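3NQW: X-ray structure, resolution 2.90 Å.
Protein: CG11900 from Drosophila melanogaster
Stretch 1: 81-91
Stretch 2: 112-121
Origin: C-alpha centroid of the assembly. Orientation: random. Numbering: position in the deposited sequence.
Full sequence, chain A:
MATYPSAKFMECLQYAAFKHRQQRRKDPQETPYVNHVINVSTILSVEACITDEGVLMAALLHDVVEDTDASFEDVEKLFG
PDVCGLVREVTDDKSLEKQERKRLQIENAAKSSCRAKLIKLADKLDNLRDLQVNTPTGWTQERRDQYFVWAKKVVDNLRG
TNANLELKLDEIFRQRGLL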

# COMPACT_ATOMS: atom_id res chain seq x y z
N PRO A 81 -16.13 15.06 2.13
CA PRO A 81 -15.84 15.84 3.34
C PRO A 81 -15.48 14.90 4.46
O PRO A 81 -14.59 15.17 5.24
CB PRO A 81 -17.16 16.56 3.62
CG PRO A 81 -17.76 16.70 2.27
CD PRO A 81 -17.50 15.34 1.67
N ASP A 82 -16.21 13.80 4.53
CA ASP A 82 -15.98 12.78 5.53
C ASP A 82 -14.49 12.52 5.68
O ASP A 82 -13.93 12.62 6.77
CB ASP A 82 -16.72 11.51 5.11
CG ASP A 82 -16.89 11.43 3.59
OD1 ASP A 82 -17.71 12.21 3.03
OD2 ASP A 82 -16.20 10.58 2.97
N VAL A 83 -13.83 12.21 4.56
CA VAL A 83 -12.40 11.92 4.56
C VAL A 83 -11.57 13.20 4.55
O VAL A 83 -10.53 13.28 5.19
CB VAL A 83 -12.04 11.07 3.32
CG1 VAL A 83 -10.56 10.72 3.32
CG2 VAL A 83 -12.88 9.81 3.31
N CYS A 84 -12.04 14.21 3.83
CA CYS A 84 -11.33 15.47 3.76
C CYS A 84 -11.26 16.17 5.11
O CYS A 84 -10.27 16.85 5.42
CB CYS A 84 -11.98 16.39 2.74
SG CYS A 84 -10.96 17.83 2.40
N GLY A 85 -12.30 16.01 5.91
CA GLY A 85 -12.34 16.63 7.22
C GLY A 85 -11.25 16.13 8.16
O GLY A 85 -10.60 16.93 8.83
N LEU A 86 -11.04 14.82 8.22
CA LEU A 86 -10.02 14.27 9.11
C LEU A 86 -8.62 14.53 8.57
O LEU A 86 -7.72 14.90 9.32
CB LEU A 86 -10.22 12.77 9.29
CG LEU A 86 -11.57 12.35 9.87
CD1 LEU A 86 -11.70 10.84 9.83
CD2 LEU A 86 -11.69 12.87 11.29
N VAL A 87 -8.43 14.35 7.27
CA VAL A 87 -7.14 14.57 6.67
C VAL A 87 -6.69 15.99 6.94
O VAL A 87 -5.49 16.26 6.97
CB VAL A 87 -7.16 14.33 5.16
CG1 VAL A 87 -5.84 14.80 4.54
CG2 VAL A 87 -7.35 12.83 4.87
N ARG A 88 -7.64 16.90 7.13
CA ARG A 88 -7.26 18.28 7.39
C ARG A 88 -6.93 18.41 8.86
O ARG A 88 -6.07 19.19 9.25
CB ARG A 88 -8.40 19.25 7.01
CG ARG A 88 -8.09 20.72 7.33
CD ARG A 88 -9.25 21.63 6.94
NE ARG A 88 -10.53 21.12 7.40
CZ ARG A 88 -11.71 21.55 6.95
NH1 ARG A 88 -11.78 22.51 6.04
NH2 ARG A 88 -12.84 21.02 7.41
N GLU A 89 -7.61 17.61 9.68
CA GLU A 89 -7.37 17.66 11.11
C GLU A 89 -6.00 17.15 11.50
O GLU A 89 -5.56 17.38 12.62
CB GLU A 89 -8.44 16.84 11.82
CG GLU A 89 -9.83 17.30 11.48
CD GLU A 89 -10.84 16.79 12.46
OE1 GLU A 89 -10.70 17.10 13.67
OE2 GLU A 89 -11.78 16.08 12.02
N VAL A 90 -5.31 16.47 10.58
CA VAL A 90 -4.00 15.92 10.90
C VAL A 90 -2.86 16.43 10.03
O VAL A 90 -1.75 15.88 10.07
CB VAL A 90 -4.06 14.39 10.85
CG1 VAL A 90 -4.94 13.88 11.98
CG2 VAL A 90 -4.63 13.93 9.52
N THR A 91 -3.13 17.49 9.27
CA THR A 91 -2.14 18.11 8.39
C THR A 91 -1.60 19.41 8.96
O THR A 91 -2.34 20.38 9.05
CB THR A 91 -2.74 18.49 7.05
OG1 THR A 91 -3.27 17.33 6.41
CG2 THR A 91 -1.66 19.13 6.19
N SER A 112 -8.43 18.16 19.03
CA SER A 112 -8.81 17.34 17.87
C SER A 112 -10.04 16.47 18.13
O SER A 112 -10.50 16.35 19.26
CB SER A 112 -7.62 16.45 17.45
OG SER A 112 -6.44 17.22 17.27
N SER A 113 -10.57 15.87 17.08
CA SER A 113 -11.75 15.01 17.21
C SER A 113 -11.35 13.56 17.54
O SER A 113 -10.26 13.12 17.20
CB SER A 113 -12.55 15.05 15.91
OG SER A 113 -11.71 14.81 14.80
N CYS A 114 -12.24 12.82 18.21
CA CYS A 114 -11.95 11.44 18.59
C CYS A 114 -11.28 10.68 17.45
O CYS A 114 -10.29 9.99 17.66
CB CYS A 114 -13.23 10.69 18.97
SG CYS A 114 -12.95 8.95 19.41
N ARG A 115 -11.85 10.82 16.26
CA ARG A 115 -11.36 10.14 15.07
C ARG A 115 -9.98 10.64 14.64
O ARG A 115 -9.11 9.84 14.28
CB ARG A 115 -12.35 10.33 13.91
CG ARG A 115 -13.78 9.93 14.23
CD ARG A 115 -14.71 10.33 13.09
NE ARG A 115 -14.62 9.43 11.94
CZ ARG A 115 -14.99 9.75 10.69
NH1 ARG A 115 -14.87 8.87 9.71
NH2 ARG A 115 -15.43 10.98 10.43
N ALA A 116 -9.79 11.95 14.67
CA ALA A 116 -8.51 12.55 14.28
C ALA A 116 -7.43 12.26 15.32
O ALA A 116 -6.24 12.24 14.99
CB ALA A 116 -8.66 14.07 14.08
N LYS A 117 -7.82 12.05 16.57
CA LYS A 117 -6.82 11.75 17.58
C LYS A 117 -6.28 10.36 17.29
O LYS A 117 -5.08 10.12 17.45
CB LYS A 117 -7.43 11.78 18.99
CG LYS A 117 -7.90 13.14 19.52
CD LYS A 117 -8.22 13.02 21.01
CE LYS A 117 -9.18 14.09 21.54
NZ LYS A 117 -9.77 13.69 22.87
N LEU A 118 -7.15 9.45 16.87
CA LEU A 118 -6.75 8.07 16.56
C LEU A 118 -5.61 8.04 15.57
O LEU A 118 -4.64 7.33 15.78
CB LEU A 118 -7.91 7.28 15.98
CG LEU A 118 -9.01 6.87 16.95
CD1 LEU A 118 -9.98 5.99 16.21
CD2 LEU A 118 -8.43 6.14 18.14
N ILE A 119 -5.76 8.80 14.48
CA ILE A 119 -4.72 8.88 13.46
C ILE A 119 -3.46 9.48 14.07
O ILE A 119 -2.37 8.94 13.93
CB ILE A 119 -5.13 9.77 12.23
CG1 ILE A 119 -6.27 9.13 11.44
CG2 ILE A 119 -3.91 9.97 11.32
CD1 ILE A 119 -7.63 9.81 11.60
N LYS A 120 -3.61 10.61 14.75
CA LYS A 120 -2.46 11.26 15.33
C LYS A 120 -1.66 10.36 16.24
O LYS A 120 -0.43 10.40 16.23
CB LYS A 120 -2.91 12.50 16.08
CG LYS A 120 -3.45 13.58 15.18
CD LYS A 120 -3.65 14.83 16.00
CE LYS A 120 -4.03 16.01 15.18
NZ LYS A 120 -3.77 17.16 16.05
N LEU A 121 -2.36 9.55 17.03
CA LEU A 121 -1.72 8.59 17.95
C LEU A 121 -0.95 7.52 17.16
O LEU A 121 0.24 7.33 17.37
CB LEU A 121 -2.78 7.91 18.84
CG LEU A 121 -3.44 8.74 19.95
CD1 LEU A 121 -4.50 7.92 20.65
CD2 LEU A 121 -2.38 9.21 20.93

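The helices of the two stretches cross at 54° between their N-to-C directions, with axes 9.3 Å apart at closest approach. The backbones come nearest at Leu86 and Ala116, whose CA atoms lie 5.7 Å apart. A methyl group is all that Ala116 places in this gap, and the short CA-CA distance is compatible with so small a side chain. Its CB lies 3.6 Å from Glu89 CB, 4.3 Å from Leu86 CD2 and 4.3 Å from Val90 CG1, so three residues of the first stretch meet around one methyl.

Leu86 has the largest covered area of the contact, 84 Å². Its CA-to-CB bond points toward the second stretch, and the side chain takes the mt rotamer (chi1 -59°, chi2 173°); both methyls lie against Arg115, CD1 3.6 Å from its CZ and CD2 3.7 Å from its CB. CD2 is also 4.0 Å from Ser113 OG and 4.0 Å from Ala116 N, at the start of the second helix. CD1 lies over one face of the guanidinium. Arg115 reaches this position with chi1 m, chi2 t and chi3 p; the 76° turn at chi3 breaks the extended course of the chain. Its NH2 remains 4.3 Å from Asp82 O, too far for a hydrogen bond, while NH1 is hydrogen-bonded elsewhere in the structure. The approach to Leu86 is thus one of packing rather than of polar pairing.

The hydrogen bond across the stretches runs from Ser113 OG to Glu89 OE1, at 2.7 Å. Glu89 makes it with chi1 m (-56°) and chi2 t (-164°), an outstretched chain that carries the carboxylate past Ala116 to the N-terminal end of the opposing helix. Ser113 occupies the N-cap position there, with chi1 p (50°). In this conformation the same OG accepts a weak capping bond from Ala116 N (3.4 Å, N-H...acceptor angle 148°). The hydroxyl therefore donates across the contact and accepts within its own stretch, linking the cap to Glu89.

The CA-to-CB bond of Val90 points toward the second stretch, and chi1 is m (-67°). CG1 is the atom that makes its close contacts: 3.5 Å to Lys120 CG, 3.7 Å to Ala116 O and 4.1 Å to Ile119 CG2. This one methyl thus touches both backbone and side chains of the second helix. The CA-to-CB bond of Thr91, next in sequence, points away; its chi1 is also m (-59°), and OG1 donates to Val87 O at 2.5 Å, tying the side chain back to its own stretch.

Lys120 starts sideways, yet its end comes nearer. With chi1 m and chi2 to chi4 all t, the chain is extended, bringing CE to 3.3 Å from Glu89 O and NZ to 2.9 Å from Ser112 OG, to which it donates a hydrogen bond. The methylenes pass along Val90 and Glu89, while the ammonium is held by its own stretch. Altogether the contact buries 418 Å², summed over both sides.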